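Local coordinates for protein NADP-dependent alcohol dehydrogenase (Entamoeba histolytica, PDB 2OUI) that catalyses the NADP-dependent oxidation of alcohols to aldehydes or ketones and the reverse reduction, as a zinc-containing tetrameric dehydrogenase, at residues A33-T38 / K346-I351; G58-G63 / S149-T154; W110-F115 / E122-N127. The protein carries 1 engineered substitution. All coordinates share one frame; numbering follows the deposited sequence.

Contact 1 (A33-T38 / K346-I351). With ZN (zinc ion), chain E; NO3 (nitrate ion), chain F.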
# COMPACT_ATOMS: atom_id res chain seq x y z
N ALA A 33 -5.12 37.40 0.81
CA ALA A 33 -5.57 37.05 -0.53
C ALA A 33 -6.63 35.96 -0.38
O ALA A 33 -6.51 35.10 0.49
CB ALA A 33 -4.40 36.58 -1.42
N LEU A 34 -7.69 36.07 -1.18
CA LEU A 34 -8.84 35.16 -1.08
C LEU A 34 -9.24 34.69 -2.45
O LEU A 34 -9.05 35.42 -3.42
CB LEU A 34 -10.05 35.91 -0.48
CG LEU A 34 -9.90 36.35 0.99
CD1 LEU A 34 -11.07 37.25 1.39
CD2 LEU A 34 -9.78 35.14 1.95
N ALA A 35 -9.82 33.49 -2.54
CA ALA A 35 -10.40 33.03 -3.82
C ALA A 35 -11.74 32.34 -3.55
O ALA A 35 -11.90 31.71 -2.51
CB ALA A 35 -9.44 32.07 -4.52
N PRO A 36 -12.69 32.45 -4.49
CA PRO A 36 -13.97 31.73 -4.41
C PRO A 36 -13.90 30.36 -5.07
O PRO A 36 -13.01 30.11 -5.90
CB PRO A 36 -14.90 32.61 -5.22
CG PRO A 36 -14.00 33.09 -6.35
CD PRO A 36 -12.63 33.29 -5.71
N CYS A 37 -14.83 29.47 -4.69
CA CYS A 37 -14.80 28.08 -5.15
C CYS A 37 -16.16 27.70 -5.67
O CYS A 37 -17.17 28.11 -5.13
CB CYS A 37 -14.46 27.15 -3.98
SG CYS A 37 -14.14 25.45 -4.55
N THR A 38 -16.17 26.90 -6.73
CA THR A 38 -17.38 26.26 -7.24
C THR A 38 -18.16 25.56 -6.13
O THR A 38 -19.38 25.56 -6.13
CB THR A 38 -16.99 25.24 -8.34
OG1 THR A 38 -16.20 25.91 -9.33
CG2 THR A 38 -18.22 24.68 -9.02
N LYS A 346 -9.89 30.94 -12.35
CA LYS A 346 -9.97 31.23 -10.92
C LYS A 346 -9.74 32.72 -10.66
O LYS A 346 -8.76 33.28 -11.14
CB LYS A 346 -8.91 30.37 -10.21
CG LYS A 346 -9.07 30.22 -8.74
CD LYS A 346 -10.17 29.25 -8.37
CE LYS A 346 -10.15 29.12 -6.86
NZ LYS A 346 -11.20 28.20 -6.34
N PRO A 347 -10.66 33.39 -9.95
CA PRO A 347 -10.41 34.76 -9.51
C PRO A 347 -9.67 34.79 -8.18
O PRO A 347 -9.73 33.83 -7.38
CB PRO A 347 -11.81 35.35 -9.31
CG PRO A 347 -12.80 34.21 -9.61
CD PRO A 347 -12.00 32.94 -9.53
N VAL A 348 -8.94 35.87 -7.95
CA VAL A 348 -8.32 36.11 -6.65
C VAL A 348 -8.57 37.54 -6.22
O VAL A 348 -8.66 38.45 -7.04
CB VAL A 348 -6.79 35.83 -6.60
CG1 VAL A 348 -6.52 34.36 -6.64
CG2 VAL A 348 -6.05 36.56 -7.71
N VAL A 349 -8.72 37.72 -4.92
CA VAL A 349 -8.95 39.03 -4.35
C VAL A 349 -7.79 39.32 -3.41
O VAL A 349 -7.49 38.52 -2.56
CB VAL A 349 -10.25 39.05 -3.54
CG1 VAL A 349 -10.47 40.42 -2.88
CG2 VAL A 349 -11.45 38.70 -4.43
N ARG A 350 -7.17 40.49 -3.56
CA ARG A 350 -6.08 40.91 -2.69
C ARG A 350 -6.62 41.96 -1.72
O ARG A 350 -7.38 42.85 -2.12
CB ARG A 350 -4.92 41.45 -3.54
CG ARG A 350 -3.59 41.67 -2.80
CD ARG A 350 -2.86 40.35 -2.34
NE ARG A 350 -1.49 40.66 -1.89
CZ ARG A 350 -1.18 41.23 -0.72
NH1 ARG A 350 -2.11 41.54 0.18
NH2 ARG A 350 0.09 41.49 -0.44
N ILE A 351 -6.26 41.82 -0.45
CA ILE A 351 -6.67 42.75 0.60
C ILE A 351 -5.42 43.32 1.28
O ILE A 351 -4.52 42.58 1.66
CB ILE A 351 -7.57 42.07 1.68
CG1 ILE A 351 -8.82 41.41 1.08
CG2 ILE A 351 -8.00 43.09 2.74
CD1 ILE A 351 -8.61 39.97 0.68
ZN ZN E . -13.35 24.61 -2.63
N NO3 F . -13.63 23.38 -10.23
O1 NO3 F . -13.89 24.57 -9.54
O2 NO3 F . -12.34 23.08 -10.62
O3 NO3 F . -14.65 22.48 -10.54
O HOH W 1 -13.13 26.36 -7.58
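Lys346 runs along Ala35 and Pro36 before its amine grips the opposite backbone. From CB the chain starts with CG anti to the backbone N (chi1 -163°), bends once at chi2 (76°) and then runs straight. CD passes beside Pro36 O; CE packs on the methyl of Ala35, with CE to Ala35 CB 3.8 Å; NZ ends the run in a hydrogen bond to Pro36 O of 2.7 Å, approaching tilted from the carbonyl plane. The same NZ donates to a water that also accepts from Thr38 N and donates to a nitrate ion, probably from the crystallisation liquor, and it forms a salt bridge with Glu60. Strand 346-350 is the C-terminal return of the chain to the GroES-like catalytic domain of a medium-chain dehydrogenase, pairing antiparallel with the end of strand 27-34. Leu34 and Val349 form the hydrogen-bonded pair, with Leu34 N to Val349 O and Val349 N to Leu34 O both 2.8 Å. Beyond it, Leu34 CD1 meets Ile351 CD1 at 3.7 Å. The two prolines touch ring to ring, Pro36 CG lying 3.6 Å from Pro347 CG. The buried Pro347 O has no polar partner in the model and is met by carbon, Ala35 CB and Pro36 CD each lying 3.4 Å from it. Cys37, at the N-cap of helix 38-46, binds the zinc ion through SG at 2.2 Å.

Contact 2 (G58-G63 / S149-T154). With ZN (zinc ion), chain E.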
# COMPACT_ATOMS: atom_id res chain seq x y z
N GLY A 58 -16.45 30.89 1.84
CA GLY A 58 -15.03 30.86 1.49
C GLY A 58 -14.14 29.95 2.31
O GLY A 58 -14.29 29.82 3.54
N HIS A 59 -13.18 29.33 1.64
CA HIS A 59 -12.25 28.42 2.29
C HIS A 59 -10.87 28.40 1.62
O HIS A 59 -10.14 27.41 1.73
CB HIS A 59 -12.84 27.00 2.39
CG HIS A 59 -13.42 26.47 1.10
ND1 HIS A 59 -14.77 26.47 0.84
CD2 HIS A 59 -12.83 25.91 0.02
CE1 HIS A 59 -14.99 25.96 -0.36
NE2 HIS A 59 -13.82 25.61 -0.88
N GLU A 60 -10.52 29.50 0.96
CA GLU A 60 -9.23 29.62 0.31
C GLU A 60 -8.65 30.98 0.68
O GLU A 60 -9.18 32.00 0.26
CB GLU A 60 -9.42 29.54 -1.20
CG GLU A 60 -9.84 28.14 -1.67
CD GLU A 60 -10.38 28.13 -3.08
OE1 GLU A 60 -9.58 27.87 -4.01
OE2 GLU A 60 -11.59 28.43 -3.26
N ALA A 61 -7.59 30.97 1.48
CA ALA A 61 -6.99 32.23 2.00
C ALA A 61 -5.50 32.08 2.22
O ALA A 61 -5.02 31.02 2.60
CB ALA A 61 -7.63 32.61 3.33
N VAL A 62 -4.79 33.18 1.99
CA VAL A 62 -3.46 33.45 2.56
C VAL A 62 -3.76 34.59 3.53
O VAL A 62 -4.53 35.49 3.19
CB VAL A 62 -2.46 33.91 1.49
CG1 VAL A 62 -1.21 34.56 2.11
CG2 VAL A 62 -2.09 32.72 0.59
N GLY A 63 -3.24 34.52 4.75
CA GLY A 63 -3.66 35.48 5.75
C GLY A 63 -2.54 35.89 6.66
O GLY A 63 -1.40 35.46 6.49
N SER A 149 -4.45 26.24 -1.15
CA SER A 149 -5.39 25.96 -0.06
C SER A 149 -6.37 24.85 -0.41
O SER A 149 -6.73 24.05 0.45
CB SER A 149 -6.22 27.23 0.22
OG SER A 149 -5.36 28.29 0.61
N ASP A 150 -6.77 24.83 -1.68
CA ASP A 150 -7.85 23.98 -2.17
C ASP A 150 -7.51 23.49 -3.58
O ASP A 150 -7.55 22.29 -3.82
CB ASP A 150 -9.16 24.78 -2.12
CG ASP A 150 -10.41 23.94 -2.40
OD1 ASP A 150 -10.32 22.68 -2.48
OD2 ASP A 150 -11.49 24.57 -2.56
N MET A 151 -7.13 24.38 -4.51
CA MET A 151 -7.01 23.93 -5.91
C MET A 151 -5.89 22.93 -6.14
O MET A 151 -6.11 21.84 -6.67
CB MET A 151 -6.89 25.09 -6.89
CG MET A 151 -8.08 26.09 -6.84
SD MET A 151 -9.65 25.33 -7.34
CE MET A 151 -10.37 24.80 -5.79
N VAL A 152 -4.68 23.28 -5.71
CA VAL A 152 -3.54 22.36 -5.89
C VAL A 152 -3.75 21.09 -5.07
O VAL A 152 -3.58 19.98 -5.60
CB VAL A 152 -2.25 22.99 -5.47
CG1 VAL A 152 -1.13 21.96 -5.60
CG2 VAL A 152 -1.98 24.24 -6.35
N THR A 153 -4.10 21.23 -3.79
CA THR A 153 -4.25 20.07 -2.92
C THR A 153 -5.36 19.12 -3.35
O THR A 153 -5.16 17.90 -3.36
CB THR A 153 -4.32 20.44 -1.41
OG1 THR A 153 -4.47 19.22 -0.66
CG2 THR A 153 -5.50 21.39 -1.12
N THR A 154 -6.51 19.65 -3.76
CA THR A 154 -7.61 18.80 -4.21
C THR A 154 -7.28 18.16 -5.56
O THR A 154 -7.50 16.96 -5.75
CB THR A 154 -8.92 19.59 -4.30
OG1 THR A 154 -9.17 20.16 -3.00
CG2 THR A 154 -10.08 18.68 -4.69
ZN ZN E . -13.35 24.61 -2.63
O HOH W 2 -7.14 27.16 -3.53
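Glu60 lays its extended side chain over Asp150, Glu60 CG resting 3.5 Å from Asp150 CB while the two carboxylates are turned 79° apart. Beyond that overlap, Glu60 OE1 touches the methyl of Met151, whose chain, bent at chi2 and chi3, brings CE to it and meets the glutamate at about a right angle. A water donates to Glu60 OE1 at 2.6 Å and accepts from Met151 N, tying the carboxylate to the wide pi-type turn at 149-152, near the start of the helix; Lys346 is the salt-bridge partner of the same oxygen. The loop leading into strand 61-68 and helix 148-161 each supply one ligand of the zinc site of a medium-chain alcohol dehydrogenase, which Cys37 completes on the protein side. His59 NE2 binds the zinc ion at 2.1 Å and Asp150 OD2 at 1.9 Å. The imidazole is placed by a first torsion that sets CG between the backbone N and the carbonyl carbon (chi1 49°), and Asp150 approaches its edge with ring and carboxylate planes 61° apart. His59 NE2 and Asp150 OD2 are 3.1 Å apart because they share the metal, not a hydrogen bond. The other ring nitrogen, ND1, is hydrogen-bonded to Ser113 OG, a second-shell contact that fixes the imidazole's rotation. Glu60 itself stays off the metal, its OE2 4.3 Å from the zinc ion. At the other end of the contact, Ser149 CB packs 3.8 Å from Glu60 CA, and the hydroxyl is hydrogen-bonded to Val83 O.

Contact 3 (W110-F115 / E122-N127)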
# COMPACT_ATOMS: atom_id res chain seq x y z
N TRP A 110 -13.26 19.50 6.79
CA TRP A 110 -13.61 20.66 5.98
C TRP A 110 -14.61 21.50 6.78
O TRP A 110 -15.82 21.22 6.80
CB TRP A 110 -14.18 20.22 4.62
CG TRP A 110 -14.74 21.37 3.80
CD1 TRP A 110 -14.35 22.69 3.82
CD2 TRP A 110 -15.78 21.28 2.81
NE1 TRP A 110 -15.11 23.43 2.92
CE2 TRP A 110 -16.00 22.59 2.31
CE3 TRP A 110 -16.57 20.22 2.33
CZ2 TRP A 110 -16.96 22.86 1.33
CZ3 TRP A 110 -17.53 20.49 1.38
CH2 TRP A 110 -17.71 21.80 0.87
N LYS A 111 -14.09 22.51 7.47
CA LYS A 111 -14.91 23.31 8.37
C LYS A 111 -15.41 24.58 7.69
O LYS A 111 -16.65 24.83 7.62
CB LYS A 111 -14.12 23.63 9.66
CG LYS A 111 -13.64 22.34 10.36
CD LYS A 111 -13.08 22.60 11.76
CE LYS A 111 -12.50 21.25 12.33
NZ LYS A 111 -13.56 20.23 12.59
N PHE A 112 -14.45 25.39 7.22
CA PHE A 112 -14.72 26.67 6.56
C PHE A 112 -15.75 26.51 5.43
O PHE A 112 -15.50 25.80 4.46
CB PHE A 112 -13.46 27.21 5.89
CG PHE A 112 -12.36 27.65 6.85
CD1 PHE A 112 -12.63 28.49 7.92
CD2 PHE A 112 -11.04 27.31 6.58
CE1 PHE A 112 -11.58 28.94 8.78
CE2 PHE A 112 -10.00 27.75 7.41
CZ PHE A 112 -10.27 28.55 8.52
N SER A 113 -16.87 27.23 5.53
CA SER A 113 -17.97 27.22 4.53
C SER A 113 -18.60 25.85 4.31
O SER A 113 -19.37 25.67 3.37
CB SER A 113 -17.60 27.91 3.18
OG SER A 113 -16.99 27.02 2.25
N ASN A 114 -18.28 24.89 5.19
CA ASN A 114 -19.10 23.67 5.32
C ASN A 114 -20.08 23.83 6.49
O ASN A 114 -21.30 23.96 6.28
CB ASN A 114 -18.18 22.43 5.46
CG ASN A 114 -18.95 21.13 5.64
OD1 ASN A 114 -20.20 21.09 5.54
ND2 ASN A 114 -18.21 20.04 5.86
N PHE A 115 -19.57 23.88 7.72
CA PHE A 115 -20.40 24.09 8.89
C PHE A 115 -19.83 25.16 9.85
O PHE A 115 -20.45 25.46 10.86
CB PHE A 115 -20.65 22.77 9.63
CG PHE A 115 -19.38 22.05 10.02
CD1 PHE A 115 -18.68 22.39 11.18
CD2 PHE A 115 -18.88 21.02 9.22
CE1 PHE A 115 -17.51 21.72 11.54
CE2 PHE A 115 -17.71 20.36 9.57
CZ PHE A 115 -17.02 20.73 10.73
N GLU A 122 -13.46 39.85 7.83
CA GLU A 122 -12.32 40.66 8.26
C GLU A 122 -11.33 39.92 9.15
O GLU A 122 -10.13 40.25 9.15
CB GLU A 122 -12.84 41.89 9.00
CG GLU A 122 -13.71 42.80 8.14
CD GLU A 122 -14.13 44.03 8.90
OE1 GLU A 122 -15.25 44.04 9.44
OE2 GLU A 122 -13.30 44.95 8.98
N VAL A 123 -11.83 38.96 9.93
CA VAL A 123 -11.00 38.09 10.77
C VAL A 123 -11.70 36.74 10.73
O VAL A 123 -12.92 36.68 10.74
CB VAL A 123 -10.96 38.59 12.25
CG1 VAL A 123 -10.21 37.61 13.16
CG2 VAL A 123 -10.34 39.98 12.37
N PHE A 124 -10.92 35.67 10.67
CA PHE A 124 -11.51 34.34 10.82
C PHE A 124 -10.70 33.48 11.79
O PHE A 124 -9.61 33.88 12.22
CB PHE A 124 -11.70 33.65 9.46
CG PHE A 124 -10.45 33.52 8.65
CD1 PHE A 124 -9.59 32.43 8.84
CD2 PHE A 124 -10.12 34.48 7.69
CE1 PHE A 124 -8.41 32.31 8.09
CE2 PHE A 124 -8.95 34.36 6.94
CZ PHE A 124 -8.11 33.27 7.13
N HIS A 125 -11.26 32.32 12.14
CA HIS A 125 -10.76 31.52 13.22
C HIS A 125 -10.17 30.23 12.66
O HIS A 125 -10.79 29.55 11.82
CB HIS A 125 -11.90 31.21 14.19
CG HIS A 125 -11.53 30.29 15.31
ND1 HIS A 125 -11.44 28.91 15.15
CD2 HIS A 125 -11.25 30.53 16.62
CE1 HIS A 125 -11.11 28.36 16.31
NE2 HIS A 125 -10.99 29.32 17.21
N VAL A 126 -8.99 29.86 13.16
CA VAL A 126 -8.36 28.60 12.78
C VAL A 126 -8.15 27.73 14.02
O VAL A 126 -7.48 28.15 14.98
CB VAL A 126 -6.98 28.84 12.10
CG1 VAL A 126 -6.35 27.49 11.67
CG2 VAL A 126 -7.13 29.79 10.91
N ASN A 127 -8.73 26.52 14.03
CA ASN A 127 -8.51 25.58 15.14
C ASN A 127 -7.15 24.90 15.03
O ASN A 127 -6.67 24.70 13.93
CB ASN A 127 -9.59 24.48 15.12
CG ASN A 127 -9.61 23.75 13.79
OD1 ASN A 127 -9.93 24.33 12.75
ND2 ASN A 127 -9.26 22.47 13.82
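At the edge of the Phe112 ring, near its plane, lie His125 O and Val126 CG2, while the Phe124 ring comes in obliquely, its plane at 85° and its centroid 5.7 Å away. Within the loop, the Trp110 ring carries Asn114 CB over one face, and one face of the Phe115 ring is met by Lys111 CA, with Lys111 NZ at its edge. This is a loop folding back on a strand of the GroES-like catalytic domain, where Val83 of strand 80-83 packs against both Phe112 and Phe124. Phe112 CE1 comes within 3.2 Å of His125 O, and its CZ lies 4.1 Å from Val126 CG2. Phe124 CD1 lies 4.0 Å from Phe112 CZ, with CG of Phe124 set between the backbone N and the carbonyl carbon (chi1 57°). Towards the partly exposed side, Lys111 crosses Asn127 at about a right angle; its amine goes on to a salt bridge with Asp89, while Asn127 OD1 is hydrogen-bonded to Thr87 OG1. What touches there is the aliphatic chain, Lys111 CD lying 3.7 Å from Asn127 OD1.

In the fold
Contacts 1 and 2 meet at the zinc ion, Cys37 coming from the first and His59 and Asp150 from the second; their centres are 9 Å apart. The salt bridge from Lys346 NZ to Glu60 OE1, 2.9 Å, joins them directly, and strands 27-34 and 61-68 run side by side in one sheet. Contact 3 lies about 12 Å, centre to centre, from contact 2, and touches it through His59: the hydrogen bond between Ser113 OG and His59 ND1 spans 2.7 Å, and Phe112 packs on the same histidine. Contacts 1 and 3 do not touch, although both reach the same sheet. Along the chain, contact 3 falls inside the loop closed by contact 2, which in turn falls inside the loop closed by contact 1.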